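Long-range contacts in type IV pilus assembly protein PilF (Thermus thermophilus HB8, PDB 5OIU), which binds ATP and, as a hexameric AAA+ ATPase, probably powers the assembly of type IV pili: residues Glu18-Asp23 with Gly88-Asp93; Gly81-Arg86 with Leu94-Leu99; Tyr142-Ile147 with Ser266-Gly271; Asp247-Ile252 with Glu333-Asp338. One frame throughout, in Å; residues are numbered along the deposited sequence.

Contacts 1 and 2 belong to one antiparallel sheet, contacts 3 and 4 to the mixed sheet of the P-loop fold, and ATP lies between the two. Contacts 1 and 2 share strand 90-101, their centres 13 Å apart, and are tied by a salt bridge between Asp93 OD1 and Arg86 NH2 (2.8 Å). Contacts 3 and 4, centres 10 Å apart, meet where Leu269 CD2 packs on Ile252 CG1 at 3.7 Å. The pairs stand well apart: contacts 2 and 3 have centres 32 Å from each other and nearest atoms about 12 Å apart. Contact 2 reaches the nucleotide directly, through Arg82, whereas the Leu146 side chain in contact 3 is about 13 Å from it.

Contact 1: Glu18-Asp23 with Gly88-Asp93; sequences EAFLQD and GAIDVD
Phe20, in the last turn of helix 6-22, brings its ring up to Ile90 and Val92 of strand 90-101, a helix packed across one strand of an antiparallel sheet; the two short axes run 92° to each other and come within 9.1 Å. A chi1 of -180° sets CG of Phe20 anti to the backbone N, and the ring beyond it reaches the strand. The tight part lies at the CD2 side, where Phe20 CD2 sits 3.6 Å from Ile90 CD1, while Phe20 CD1 meets Val92 CB at 4.0 Å. Val92 is buried and also packs on Tyr85 and Leu111. Toward solvent the contact thins: exposed Leu21 adds a single approach, its CD2 4.3 Å from Ile90 CD1. An alanine in place of Phe20 would probably open a gap between helix and strand, leaving Ile90 and Val92 without their ring partner. Over one face of that ring stands the backbone N of Asp91, 4.3 Å above the plane and offset toward the rim.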
loop_
_atom_site.group_PDB
_atom_site.type_symbol
_atom_site.label_atom_id
_atom_site.label_comp_id
_atom_site.label_asym_id
_atom_site.label_seq_id
_atom_site.Cartn_x
_atom_site.Cartn_y
_atom_site.Cartn_z
ATOM N N GLU C 18 -8.703 -45.172 -27.853
ATOM C CA GLU C 18 -9.227 -44.980 -29.202
ATOM C C GLU C 18 -8.781 -43.648 -29.809
ATOM O O GLU C 18 -8.353 -43.602 -30.972
ATOM C CB GLU C 18 -10.754 -45.078 -29.201
ATOM C CG GLU C 18 -11.295 -46.483 -29.419
ATOM C CD GLU C 18 -10.898 -47.081 -30.749
ATOM O OE1 GLU C 18 -10.440 -46.319 -31.641
ATOM O OE2 GLU C 18 -11.061 -48.321 -30.911
ATOM N N ALA C 19 -8.898 -42.548 -29.052
ATOM C CA ALA C 19 -8.398 -41.256 -29.527
ATOM C C ALA C 19 -6.938 -41.351 -29.968
ATOM O O ALA C 19 -6.576 -40.897 -31.062
ATOM C CB ALA C 19 -8.555 -40.185 -28.442
ATOM N N PHE C 20 -6.085 -41.954 -29.129
ATOM C CA PHE C 20 -4.669 -42.075 -29.468
ATOM C C PHE C 20 -4.464 -42.836 -30.780
ATOM O O PHE C 20 -3.747 -42.368 -31.671
ATOM C CB PHE C 20 -3.909 -42.753 -28.328
ATOM C CG PHE C 20 -2.442 -42.906 -28.593
ATOM C CD1 PHE C 20 -1.601 -41.800 -28.569
ATOM C CD2 PHE C 20 -1.898 -44.159 -28.879
ATOM C CE1 PHE C 20 -0.245 -41.930 -28.816
ATOM C CE2 PHE C 20 -0.527 -44.304 -29.117
ATOM C CZ PHE C 20 0.297 -43.189 -29.094
ATOM N N LEU C 21 -5.077 -44.014 -30.917
ATOM C CA LEU C 21 -4.966 -44.747 -32.182
ATOM C C LEU C 21 -5.633 -44.008 -33.342
ATOM O O LEU C 21 -5.156 -44.079 -34.481
ATOM C CB LEU C 21 -5.572 -46.136 -32.043
ATOM C CG LEU C 21 -4.985 -47.003 -30.938
ATOM C CD1 LEU C 21 -5.931 -48.154 -30.630
ATOM C CD2 LEU C 21 -3.590 -47.507 -31.324
ATOM N N GLN C 22 -6.736 -43.303 -33.087
ATOM C CA GLN C 22 -7.378 -42.539 -34.152
ATOM C C GLN C 22 -6.505 -41.409 -34.681
ATOM O O GLN C 22 -6.786 -40.895 -35.776
ATOM C CB GLN C 22 -8.691 -41.934 -33.655
ATOM C CG GLN C 22 -9.856 -42.858 -33.798
ATOM C CD GLN C 22 -9.900 -43.455 -35.178
ATOM O OE1 GLN C 22 -9.675 -42.758 -36.187
ATOM N NE2 GLN C 22 -10.170 -44.754 -35.240
ATOM N N ASP C 23 -5.470 -41.010 -33.922
ATOM C CA ASP C 23 -4.803 -39.719 -34.093
ATOM C C ASP C 23 -5.771 -38.542 -33.877
ATOM O O ASP C 23 -5.597 -37.462 -34.438
ATOM C CB ASP C 23 -4.119 -39.630 -35.459
ATOM C CG ASP C 23 -2.757 -38.997 -35.380
ATOM O OD1 ASP C 23 -2.689 -37.792 -35.036
ATOM O OD2 ASP C 23 -1.754 -39.708 -35.649
ATOM N N GLY C 88 0.653 -49.269 -21.253
ATOM C CA GLY C 88 1.264 -50.118 -22.267
ATOM C C GLY C 88 1.930 -49.291 -23.354
ATOM O O GLY C 88 2.840 -48.493 -23.091
ATOM N N ALA C 89 1.468 -49.474 -24.592
ATOM C CA ALA C 89 1.950 -48.726 -25.750
ATOM C C ALA C 89 1.255 -47.385 -25.934
ATOM O O ALA C 89 1.695 -46.588 -26.769
ATOM C CB ALA C 89 1.763 -49.543 -27.028
ATOM N N ILE C 90 0.177 -47.134 -25.196
ATOM C CA ILE C 90 -0.579 -45.894 -25.299
ATOM C C ILE C 90 0.085 -44.902 -24.343
ATOM O O ILE C 90 -0.084 -44.971 -23.123
ATOM C CB ILE C 90 -2.061 -46.111 -24.974
ATOM C CG1 ILE C 90 -2.596 -47.363 -25.686
ATOM C CG2 ILE C 90 -2.886 -44.906 -25.374
ATOM C CD1 ILE C 90 -3.075 -47.120 -27.106
ATOM N N ASP C 91 0.854 -43.976 -24.908
ATOM C CA ASP C 91 1.589 -42.979 -24.144
ATOM C C ASP C 91 1.248 -41.588 -24.660
ATOM O O ASP C 91 1.691 -41.198 -25.745
ATOM C CB ASP C 91 3.085 -43.231 -24.250
ATOM C CG ASP C 91 3.813 -42.858 -22.990
ATOM O OD1 ASP C 91 3.814 -43.688 -22.051
ATOM O OD2 ASP C 91 4.357 -41.729 -22.935
ATOM N N VAL C 92 0.496 -40.818 -23.881
ATOM C CA VAL C 92 0.084 -39.505 -24.360
ATOM C C VAL C 92 -0.189 -38.595 -23.174
ATOM O O VAL C 92 -0.721 -39.029 -22.151
ATOM C CB VAL C 92 -1.147 -39.625 -25.288
ATOM C CG1 VAL C 92 -2.214 -40.524 -24.652
ATOM C CG2 VAL C 92 -1.713 -38.260 -25.618
ATOM N N ASP C 93 0.183 -37.323 -23.329
ATOM C CA ASP C 93 -0.153 -36.259 -22.388
ATOM C C ASP C 93 -1.409 -35.532 -22.844
ATOM O O ASP C 93 -1.484 -35.054 -23.984
ATOM C CB ASP C 93 0.984 -35.251 -22.275
ATOM C CG ASP C 93 1.865 -35.505 -21.080
ATOM O OD1 ASP C 93 1.744 -36.602 -20.459
ATOM O OD2 ASP C 93 2.680 -34.599 -20.773
#

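Contact 2: Gly81-Arg86 with Leu94-Leu99; sequences GRVRYR and LRLSTL. With ATP (adenosine-5'-triphosphate), chain Q.
Val83 and Leu94 face each other between the two strands, and their side chains cross obliquely. Val83 CG1, anti to the backbone N (chi1 176°), lies 3.7 Å from Leu94 CD1, while CG2 of the same valine turns to Leu96 CB. Leu94 CD1 also touches Tyr85 CB, at 3.6 Å, so this one methyl lies against two residues of strand 79-87. On the same face, Leu94 and Leu96 pack on Met109 of strand 104-111. The segments form part of a beta hairpin, strands 79-87 and 90-101, with Gly81-Leu96 and Val83-Leu94 as antiparallel hydrogen-bonded pairs and Arg82-Arg95 the non-hydrogen-bonded pair between them. In the Val83-Leu94 pair, Val83 N donates to Leu94 O at 2.7 Å and Leu94 N to Val83 O at 2.8 Å. On the opposite face Arg82 leaves toward the nucleotide. Its chain is extended through chi2 (-169°) and bends at chi3 (-88°), and NH2 gives weak hydrogen bonds to O2A (2.6 Å) and O3G (3.2 Å) of ATP. The other branch, NH1, makes a salt bridge with Asp93 OD2, a second-shell carboxylate that would help to position the guanidinium beside the phosphates.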
loop_
_atom_site.group_PDB
_atom_site.type_symbol
_atom_site.label_atom_id
_atom_site.label_comp_id
_atom_site.label_asym_id
_atom_site.label_seq_id
_atom_site.Cartn_x
_atom_site.Cartn_y
_atom_site.Cartn_z
ATOM N N GLY C 81 -5.851 -29.268 -15.689
ATOM C CA GLY C 81 -4.761 -30.108 -15.260
ATOM C C GLY C 81 -4.256 -30.910 -16.434
ATOM O O GLY C 81 -4.970 -31.134 -17.421
ATOM N N ARG C 82 -3.011 -31.330 -16.315
ATOM C CA ARG C 82 -2.425 -32.208 -17.306
ATOM C C ARG C 82 -2.570 -33.645 -16.838
ATOM O O ARG C 82 -2.478 -33.933 -15.642
ATOM C CB ARG C 82 -0.962 -31.879 -17.555
ATOM C CG ARG C 82 -0.549 -32.199 -18.949
ATOM C CD ARG C 82 0.926 -32.120 -19.096
ATOM N NE ARG C 82 1.358 -30.776 -19.431
ATOM C CZ ARG C 82 2.353 -30.521 -20.277
ATOM N NH1 ARG C 82 2.977 -31.525 -20.880
ATOM N NH2 ARG C 82 2.710 -29.269 -20.533
ATOM N N VAL C 83 -2.828 -34.534 -17.790
ATOM C CA VAL C 83 -2.983 -35.960 -17.546
ATOM C C VAL C 83 -1.859 -36.667 -18.284
ATOM O O VAL C 83 -1.802 -36.626 -19.519
ATOM C CB VAL C 83 -4.349 -36.476 -18.030
ATOM C CG1 VAL C 83 -4.431 -37.969 -17.852
ATOM C CG2 VAL C 83 -5.503 -35.774 -17.300
ATOM N N ARG C 84 -0.973 -37.318 -17.544
ATOM C CA ARG C 84 0.111 -38.074 -18.174
ATOM C C ARG C 84 -0.312 -39.538 -18.233
ATOM O O ARG C 84 -0.069 -40.321 -17.314
ATOM C CB ARG C 84 1.410 -37.857 -17.427
ATOM C CG ARG C 84 1.554 -36.407 -17.065
ATOM C CD ARG C 84 2.870 -36.079 -16.418
ATOM N NE ARG C 84 3.275 -34.705 -16.723
ATOM C CZ ARG C 84 2.754 -33.632 -16.134
ATOM N NH1 ARG C 84 1.799 -33.785 -15.224
ATOM N NH2 ARG C 84 3.185 -32.415 -16.456
ATOM N N TYR C 85 -0.956 -39.893 -19.346
ATOM C CA TYR C 85 -1.551 -41.208 -19.561
ATOM C C TYR C 85 -0.503 -42.204 -20.051
ATOM O O TYR C 85 0.078 -42.036 -21.132
ATOM C CB TYR C 85 -2.685 -41.081 -20.574
ATOM C CG TYR C 85 -3.575 -42.284 -20.690
ATOM C CD1 TYR C 85 -4.617 -42.478 -19.806
ATOM C CD2 TYR C 85 -3.379 -43.217 -21.695
ATOM C CE1 TYR C 85 -5.438 -43.567 -19.915
ATOM C CE2 TYR C 85 -4.190 -44.305 -21.808
ATOM C CZ TYR C 85 -5.220 -44.478 -20.912
ATOM O OH TYR C 85 -6.045 -45.572 -21.026
ATOM N N ARG C 86 -0.273 -43.247 -19.263
ATOM C CA ARG C 86 0.704 -44.283 -19.584
ATOM C C ARG C 86 0.038 -45.632 -19.331
ATOM O O ARG C 86 -0.107 -46.045 -18.174
ATOM C CB ARG C 86 1.973 -44.099 -18.753
ATOM C CG ARG C 86 2.944 -43.040 -19.306
ATOM C CD ARG C 86 2.818 -41.711 -18.584
ATOM N NE ARG C 86 3.452 -40.587 -19.285
ATOM C CZ ARG C 86 2.840 -39.809 -20.179
ATOM N NH1 ARG C 86 1.581 -40.033 -20.511
ATOM N NH2 ARG C 86 3.484 -38.805 -20.751
ATOM N N LEU C 94 -2.371 -35.416 -21.943
ATOM C CA LEU C 94 -3.651 -34.787 -22.226
ATOM C C LEU C 94 -3.796 -33.501 -21.427
ATOM O O LEU C 94 -3.603 -33.498 -20.209
ATOM C CB LEU C 94 -4.796 -35.744 -21.891
ATOM C CG LEU C 94 -4.700 -37.098 -22.582
ATOM C CD1 LEU C 94 -4.652 -38.233 -21.584
ATOM C CD2 LEU C 94 -5.893 -37.236 -23.497
ATOM N N ARG C 95 -4.116 -32.413 -22.121
ATOM C CA ARG C 95 -4.618 -31.190 -21.493
ATOM C C ARG C 95 -6.074 -31.421 -21.092
ATOM O O ARG C 95 -6.937 -31.606 -21.951
ATOM C CB ARG C 95 -4.486 -30.025 -22.475
ATOM C CG ARG C 95 -4.540 -28.617 -21.888
ATOM C CD ARG C 95 -5.965 -28.042 -21.845
ATOM N NE ARG C 95 -6.715 -28.129 -23.112
ATOM C CZ ARG C 95 -6.467 -27.387 -24.193
ATOM N NH1 ARG C 95 -5.476 -26.511 -24.177
ATOM N NH2 ARG C 95 -7.205 -27.536 -25.293
ATOM N N LEU C 96 -6.358 -31.435 -19.798
ATOM C CA LEU C 96 -7.713 -31.669 -19.323
ATOM C C LEU C 96 -8.371 -30.358 -18.897
ATOM O O LEU C 96 -7.725 -29.493 -18.299
ATOM C CB LEU C 96 -7.709 -32.661 -18.158
ATOM C CG LEU C 96 -9.053 -32.780 -17.421
ATOM C CD1 LEU C 96 -10.172 -33.199 -18.352
ATOM C CD2 LEU C 96 -8.959 -33.733 -16.255
ATOM N N SER C 97 -9.659 -30.209 -19.220
ATOM C CA SER C 97 -10.428 -29.027 -18.851
ATOM C C SER C 97 -11.843 -29.446 -18.500
ATOM O O SER C 97 -12.485 -30.140 -19.290
ATOM C CB SER C 97 -10.448 -28.009 -19.991
ATOM O OG SER C 97 -11.631 -27.232 -19.968
ATOM N N THR C 98 -12.324 -29.054 -17.316
ATOM C CA THR C 98 -13.699 -29.327 -16.919
ATOM C C THR C 98 -14.448 -28.016 -16.763
ATOM O O THR C 98 -13.941 -27.065 -16.161
ATOM C CB THR C 98 -13.804 -30.131 -15.613
ATOM O OG1 THR C 98 -13.331 -29.348 -14.512
ATOM C CG2 THR C 98 -13.025 -31.434 -15.710
ATOM N N LEU C 99 -15.667 -27.979 -17.295
ATOM C CA LEU C 99 -16.431 -26.773 -17.349
ATOM C C LEU C 99 -17.862 -27.081 -16.933
ATOM O O LEU C 99 -18.486 -27.995 -17.503
ATOM C CB LEU C 99 -16.391 -26.189 -18.757
ATOM C CG LEU C 99 -17.254 -24.962 -19.042
ATOM C CD1 LEU C 99 -16.474 -23.691 -18.748
ATOM C CD2 LEU C 99 -17.725 -24.984 -20.494
HETATM P PG ATP Q . 3.037 -26.640 -17.644
HETATM O O1G ATP Q . 2.281 -25.323 -17.494
HETATM O O2G ATP Q . 4.155 -26.825 -16.641
HETATM O O3G ATP Q . 2.161 -27.863 -17.748
HETATM P PB ATP Q . 5.032 -25.877 -19.569
HETATM O O1B ATP Q . 4.785 -24.392 -19.504
HETATM O O2B ATP Q . 6.198 -26.507 -18.843
HETATM O O3B ATP Q . 3.694 -26.651 -19.125
HETATM P PA ATP Q . 5.900 -27.670 -21.559
HETATM O O1A ATP Q . 7.401 -27.667 -21.669
HETATM O O2A ATP Q . 5.240 -28.756 -20.744
HETATM O O3A ATP Q . 5.241 -26.271 -21.111
HETATM O "O5'" ATP Q . 5.421 -27.777 -23.085
HETATM C "C5'" ATP Q . 4.044 -27.860 -23.447
HETATM C "C4'" ATP Q . 4.000 -28.425 -24.861
HETATM O "O4'" ATP Q . 4.594 -27.515 -25.793
HETATM C "C3'" ATP Q . 4.789 -29.718 -24.922
HETATM O "O3'" ATP Q . 3.979 -30.599 -25.726
HETATM C "C2'" ATP Q . 6.108 -29.299 -25.566
HETATM O "O2'" ATP Q . 6.798 -30.356 -26.257
HETATM C "C1'" ATP Q . 5.696 -28.125 -26.458
HETATM N N9 ATP Q . 6.754 -27.107 -26.611
HETATM C C8 ATP Q . 7.422 -26.531 -25.587
HETATM N N7 ATP Q . 8.324 -25.625 -26.046
HETATM C C5 ATP Q . 8.252 -25.614 -27.387
HETATM C C6 ATP Q . 8.937 -24.884 -28.477
HETATM N N6 ATP Q . 9.909 -23.973 -28.216
HETATM N N1 ATP Q . 8.562 -25.156 -29.744
HETATM C C2 ATP Q . 7.595 -26.059 -30.006
HETATM N N3 ATP Q . 6.928 -26.759 -29.066
HETATM C C4 ATP Q . 7.206 -26.587 -27.756
#

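Contact 3: Tyr142-Ile147 with Ser266-Gly271; sequences YGIFLI and SAALIG
Ile270 places CG1 between its backbone N and carbonyl carbon, the crowded position (chi1 49°), and this sets CG1 only 3.3 Å from Ile144 O; CG2, anti to the carbonyl carbon, comes to 3.7 Å from Tyr142 O. Leu269 holds CG anti to its backbone N (chi1 -178°), and its CD1 meets Leu146 CG at 4.0 Å, the two leucine side chains crossing at about a right angle. Strands 143-148 and 269-281 run parallel here as neighbours in the mixed sheet of the P-loop fold, strand 269-281 starting where helix 262-268 ends. Three backbone bonds join them: Ile144 N to Ala268 O, Ile270 N to Ile144 O, and Leu146 N to Gly271 O at 3.1 Å. Gly271 O also lies at the edge of the Phe145 ring, near its plane, 3.2 Å from CD1. Gly143 sits where a side chain would run into Ile270 CG2 and its backbone angles alone demand glycine. Helices pack on both sides of the sheet: Phe145 touches Ile162 of helix 155-166, and Leu146 reaches Ala251 of helix 248-257. The three N-H groups thus find carbonyl partners across the strands, their backbone dipoles paired within a mostly apolar layer.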
loop_
_atom_site.group_PDB
_atom_site.type_symbol
_atom_site.label_atom_id
_atom_site.label_comp_id
_atom_site.label_asym_id
_atom_site.label_seq_id
_atom_site.Cartn_x
_atom_site.Cartn_y
_atom_site.Cartn_z
ATOM N N TYR C 142 25.816 -17.752 -10.252
ATOM C CA TYR C 142 24.768 -17.916 -9.256
ATOM C C TYR C 142 23.745 -16.811 -9.446
ATOM O O TYR C 142 23.945 -15.882 -10.234
ATOM C CB TYR C 142 25.339 -17.902 -7.837
ATOM C CG TYR C 142 26.477 -16.944 -7.680
ATOM C CD1 TYR C 142 26.243 -15.586 -7.615
ATOM C CD2 TYR C 142 27.790 -17.399 -7.593
ATOM C CE1 TYR C 142 27.275 -14.691 -7.468
ATOM C CE2 TYR C 142 28.842 -16.512 -7.444
ATOM C CZ TYR C 142 28.578 -15.151 -7.386
ATOM O OH TYR C 142 29.610 -14.242 -7.248
ATOM N N GLY C 143 22.665 -16.911 -8.682
ATOM C CA GLY C 143 21.460 -16.137 -8.899
ATOM C C GLY C 143 20.282 -17.031 -9.260
ATOM O O GLY C 143 20.420 -18.224 -9.552
ATOM N N ILE C 144 19.097 -16.432 -9.205
ATOM C CA ILE C 144 17.860 -17.114 -9.572
ATOM C C ILE C 144 17.392 -16.559 -10.906
ATOM O O ILE C 144 17.277 -15.339 -11.083
ATOM C CB ILE C 144 16.778 -16.985 -8.485
ATOM C CG1 ILE C 144 15.499 -17.695 -8.906
ATOM C CG2 ILE C 144 16.532 -15.529 -8.080
ATOM C CD1 ILE C 144 14.756 -18.287 -7.721
ATOM N N PHE C 145 17.188 -17.452 -11.862
ATOM C CA PHE C 145 16.695 -17.117 -13.189
ATOM C C PHE C 145 15.298 -17.704 -13.302
ATOM O O PHE C 145 15.116 -18.907 -13.093
ATOM C CB PHE C 145 17.637 -17.669 -14.255
ATOM C CG PHE C 145 17.175 -17.446 -15.631
ATOM C CD1 PHE C 145 16.570 -16.258 -15.979
ATOM C CD2 PHE C 145 17.340 -18.429 -16.593
ATOM C CE1 PHE C 145 16.121 -16.046 -17.255
ATOM C CE2 PHE C 145 16.897 -18.222 -17.881
ATOM C CZ PHE C 145 16.295 -17.029 -18.216
ATOM N N LEU C 146 14.308 -16.849 -13.548
ATOM C CA LEU C 146 12.904 -17.256 -13.518
ATOM C C LEU C 146 12.396 -17.454 -14.931
ATOM O O LEU C 146 12.560 -16.571 -15.780
ATOM C CB LEU C 146 12.035 -16.221 -12.807
ATOM C CG LEU C 146 12.249 -16.021 -11.315
ATOM C CD1 LEU C 146 11.255 -14.990 -10.780
ATOM C CD2 LEU C 146 12.131 -17.359 -10.588
ATOM N N ILE C 147 11.808 -18.621 -15.186
ATOM C CA ILE C 147 11.130 -18.909 -16.450
ATOM C C ILE C 147 9.638 -18.803 -16.206
ATOM O O ILE C 147 9.098 -19.459 -15.309
ATOM C CB ILE C 147 11.473 -20.306 -16.999
ATOM C CG1 ILE C 147 12.978 -20.603 -16.937
ATOM C CG2 ILE C 147 10.866 -20.468 -18.404
ATOM C CD1 ILE C 147 13.826 -19.674 -17.729
ATOM N N SER C 266 16.242 -8.078 -5.101
ATOM C CA SER C 266 17.195 -7.277 -5.863
ATOM C C SER C 266 18.567 -7.944 -5.916
ATOM O O SER C 266 19.248 -7.909 -6.947
ATOM C CB SER C 266 17.302 -5.875 -5.256
ATOM O OG SER C 266 18.040 -5.024 -6.120
ATOM N N ALA C 267 18.975 -8.573 -4.818
ATOM C CA ALA C 267 20.309 -9.144 -4.723
ATOM C C ALA C 267 20.478 -10.453 -5.496
ATOM O O ALA C 267 21.611 -10.811 -5.824
ATOM C CB ALA C 267 20.663 -9.362 -3.248
ATOM N N ALA C 268 19.393 -11.173 -5.795
ATOM C CA ALA C 268 19.467 -12.561 -6.256
ATOM C C ALA C 268 18.977 -12.767 -7.679
ATOM O O ALA C 268 19.523 -13.613 -8.403
ATOM C CB ALA C 268 18.658 -13.475 -5.324
ATOM N N LEU C 269 17.948 -12.024 -8.086
ATOM C CA LEU C 269 17.343 -12.227 -9.390
ATOM C C LEU C 269 18.311 -11.796 -10.473
ATOM O O LEU C 269 18.774 -10.656 -10.474
ATOM C CB LEU C 269 16.042 -11.445 -9.486
ATOM C CG LEU C 269 15.295 -11.623 -10.804
ATOM C CD1 LEU C 269 14.782 -13.019 -10.893
ATOM C CD2 LEU C 269 14.150 -10.639 -10.888
ATOM N N ILE C 270 18.634 -12.703 -11.394
ATOM C CA ILE C 270 19.512 -12.328 -12.488
ATOM C C ILE C 270 18.738 -12.072 -13.765
ATOM O O ILE C 270 19.243 -11.359 -14.644
ATOM C CB ILE C 270 20.613 -13.379 -12.728
ATOM C CG1 ILE C 270 20.022 -14.772 -12.791
ATOM C CG2 ILE C 270 21.624 -13.349 -11.614
ATOM C CD1 ILE C 270 21.074 -15.832 -12.951
ATOM N N GLY C 271 17.534 -12.610 -13.893
ATOM C CA GLY C 271 16.738 -12.359 -15.078
ATOM C C GLY C 271 15.418 -13.094 -15.012
ATOM O O GLY C 271 15.232 -14.016 -14.204
#

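Contact 4: Asp247-Ile252 with Glu333-Asp338; sequences DAAQAI and ELLVVD
The N-terminus of helix 248-257 rests on strand 328-336, an outermost strand of the mixed sheet within the chain, with Asp247 as N-cap. Asp247 OD2 accepts from Gln250 N at 3.0 Å, while OD1 makes a salt bridge with Lys355. Across the contact Glu333, extended beyond CG, brings OE1 to Ala248 N for a weak hydrogen bond of 3.4 Å. That oxygen also lies 3.2 Å from Asp247 OD1, the carboxylate planes 82° apart; Lys355 and the helix end probably ease this repulsion, and Glu333 OE2 accepts from Leu366 N. An alanine in place of Asp247 would probably leave Gln250 N without its cap and Lys355 without this carboxylate partner. Further along the helix the packing is apolar: Leu335 CB sits 4.0 Å from Ala248 CB, and Leu335 CD1 approaches Ala249 CA at 3.7 Å and, more loosely, Ile252 CD1 at 4.4 Å. Ala248 and Ala249 present only small side chains to Leu335, in the layered alpha/beta packing of a P-loop NTPase domain, here with a capped helix start over the outermost strand.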
loop_
_atom_site.group_PDB
_atom_site.type_symbol
_atom_site.label_atom_id
_atom_site.label_comp_id
_atom_site.label_asym_id
_atom_site.label_seq_id
_atom_site.Cartn_x
_atom_site.Cartn_y
_atom_site.Cartn_z
ATOM N N ASP C 247 3.861 -12.162 -17.753
ATOM C CA ASP C 247 4.706 -11.047 -18.137
ATOM C C ASP C 247 5.972 -11.124 -17.297
ATOM O O ASP C 247 5.925 -11.561 -16.145
ATOM C CB ASP C 247 3.939 -9.738 -17.910
ATOM C CG ASP C 247 4.810 -8.515 -17.971
ATOM O OD1 ASP C 247 5.206 -8.112 -19.085
ATOM O OD2 ASP C 247 5.076 -7.948 -16.891
ATOM N N ALA C 248 7.100 -10.729 -17.882
ATOM C CA ALA C 248 8.375 -10.901 -17.192
ATOM C C ALA C 248 8.467 -10.010 -15.960
ATOM O O ALA C 248 8.743 -10.489 -14.855
ATOM C CB ALA C 248 9.528 -10.613 -18.139
ATOM N N ALA C 249 8.250 -8.706 -16.137
ATOM C CA ALA C 249 8.313 -7.784 -15.013
ATOM C C ALA C 249 7.398 -8.246 -13.890
ATOM O O ALA C 249 7.745 -8.152 -12.707
ATOM C CB ALA C 249 7.937 -6.378 -15.477
ATOM N N GLN C 250 6.240 -8.802 -14.254
ATOM C CA GLN C 250 5.282 -9.277 -13.266
ATOM C C GLN C 250 5.902 -10.296 -12.311
ATOM O O GLN C 250 5.498 -10.390 -11.147
ATOM C CB GLN C 250 4.072 -9.869 -13.998
ATOM C CG GLN C 250 2.729 -9.706 -13.299
ATOM C CD GLN C 250 2.236 -8.271 -13.288
ATOM O OE1 GLN C 250 2.070 -7.655 -14.350
ATOM N NE2 GLN C 250 1.990 -7.727 -12.080
ATOM N N ALA C 251 6.888 -11.061 -12.774
ATOM C CA ALA C 251 7.501 -12.050 -11.893
ATOM C C ALA C 251 8.116 -11.399 -10.655
ATOM O O ALA C 251 8.040 -11.953 -9.554
ATOM C CB ALA C 251 8.546 -12.848 -12.666
ATOM N N ILE C 252 8.733 -10.225 -10.816
ATOM C CA ILE C 252 9.292 -9.503 -9.676
ATOM C C ILE C 252 8.194 -9.187 -8.673
ATOM O O ILE C 252 8.333 -9.430 -7.469
ATOM C CB ILE C 252 9.994 -8.215 -10.149
ATOM C CG1 ILE C 252 11.164 -8.530 -11.069
ATOM C CG2 ILE C 252 10.447 -7.376 -8.963
ATOM C CD1 ILE C 252 11.646 -7.348 -11.824
ATOM N N GLU C 333 10.280 -12.880 -24.124
ATOM C CA GLU C 333 10.525 -11.607 -23.468
ATOM C C GLU C 333 11.560 -11.846 -22.375
ATOM O O GLU C 333 11.292 -12.606 -21.434
ATOM C CB GLU C 333 9.228 -11.067 -22.882
ATOM C CG GLU C 333 9.259 -9.625 -22.527
ATOM C CD GLU C 333 7.898 -9.143 -22.135
ATOM O OE1 GLU C 333 7.493 -9.421 -20.981
ATOM O OE2 GLU C 333 7.224 -8.527 -22.997
ATOM N N LEU C 334 12.743 -11.220 -22.503
ATOM C CA LEU C 334 13.885 -11.507 -21.619
ATOM C C LEU C 334 14.288 -10.249 -20.857
ATOM O O LEU C 334 14.955 -9.361 -21.402
ATOM C CB LEU C 334 15.082 -12.074 -22.384
ATOM C CG LEU C 334 16.360 -12.291 -21.542
ATOM C CD1 LEU C 334 16.144 -13.180 -20.329
ATOM C CD2 LEU C 334 17.522 -12.843 -22.389
ATOM N N LEU C 335 13.901 -10.206 -19.587
ATOM C CA LEU C 335 14.239 -9.123 -18.679
ATOM C C LEU C 335 15.545 -9.483 -17.984
ATOM O O LEU C 335 15.563 -10.351 -17.100
ATOM C CB LEU C 335 13.115 -8.906 -17.669
ATOM C CG LEU C 335 13.132 -7.637 -16.815
ATOM C CD1 LEU C 335 11.762 -7.387 -16.236
ATOM C CD2 LEU C 335 14.144 -7.727 -15.691
ATOM N N VAL C 336 16.634 -8.818 -18.391
ATOM C CA VAL C 336 17.952 -8.981 -17.780
ATOM C C VAL C 336 18.143 -7.869 -16.757
ATOM O O VAL C 336 18.034 -6.678 -17.085
ATOM C CB VAL C 336 19.073 -8.968 -18.835
ATOM C CG1 VAL C 336 20.426 -9.196 -18.183
ATOM C CG2 VAL C 336 18.826 -10.017 -19.888
ATOM N N VAL C 337 18.438 -8.260 -15.522
ATOM C CA VAL C 337 18.459 -7.337 -14.393
ATOM C C VAL C 337 19.797 -6.603 -14.347
ATOM O O VAL C 337 20.862 -7.231 -14.338
ATOM C CB VAL C 337 18.201 -8.102 -13.086
ATOM C CG1 VAL C 337 18.359 -7.185 -11.876
ATOM C CG2 VAL C 337 16.822 -8.736 -13.123
ATOM N N ASP C 338 19.750 -5.269 -14.298
ATOM C CA ASP C 338 20.940 -4.441 -14.114
ATOM C C ASP C 338 20.769 -3.568 -12.877
ATOM O O ASP C 338 19.849 -3.763 -12.078
ATOM C CB ASP C 338 21.238 -3.584 -15.341
ATOM C CG ASP C 338 20.025 -2.801 -15.804
ATOM O OD1 ASP C 338 19.398 -2.099 -14.964
ATOM O OD2 ASP C 338 19.703 -2.901 -17.010
#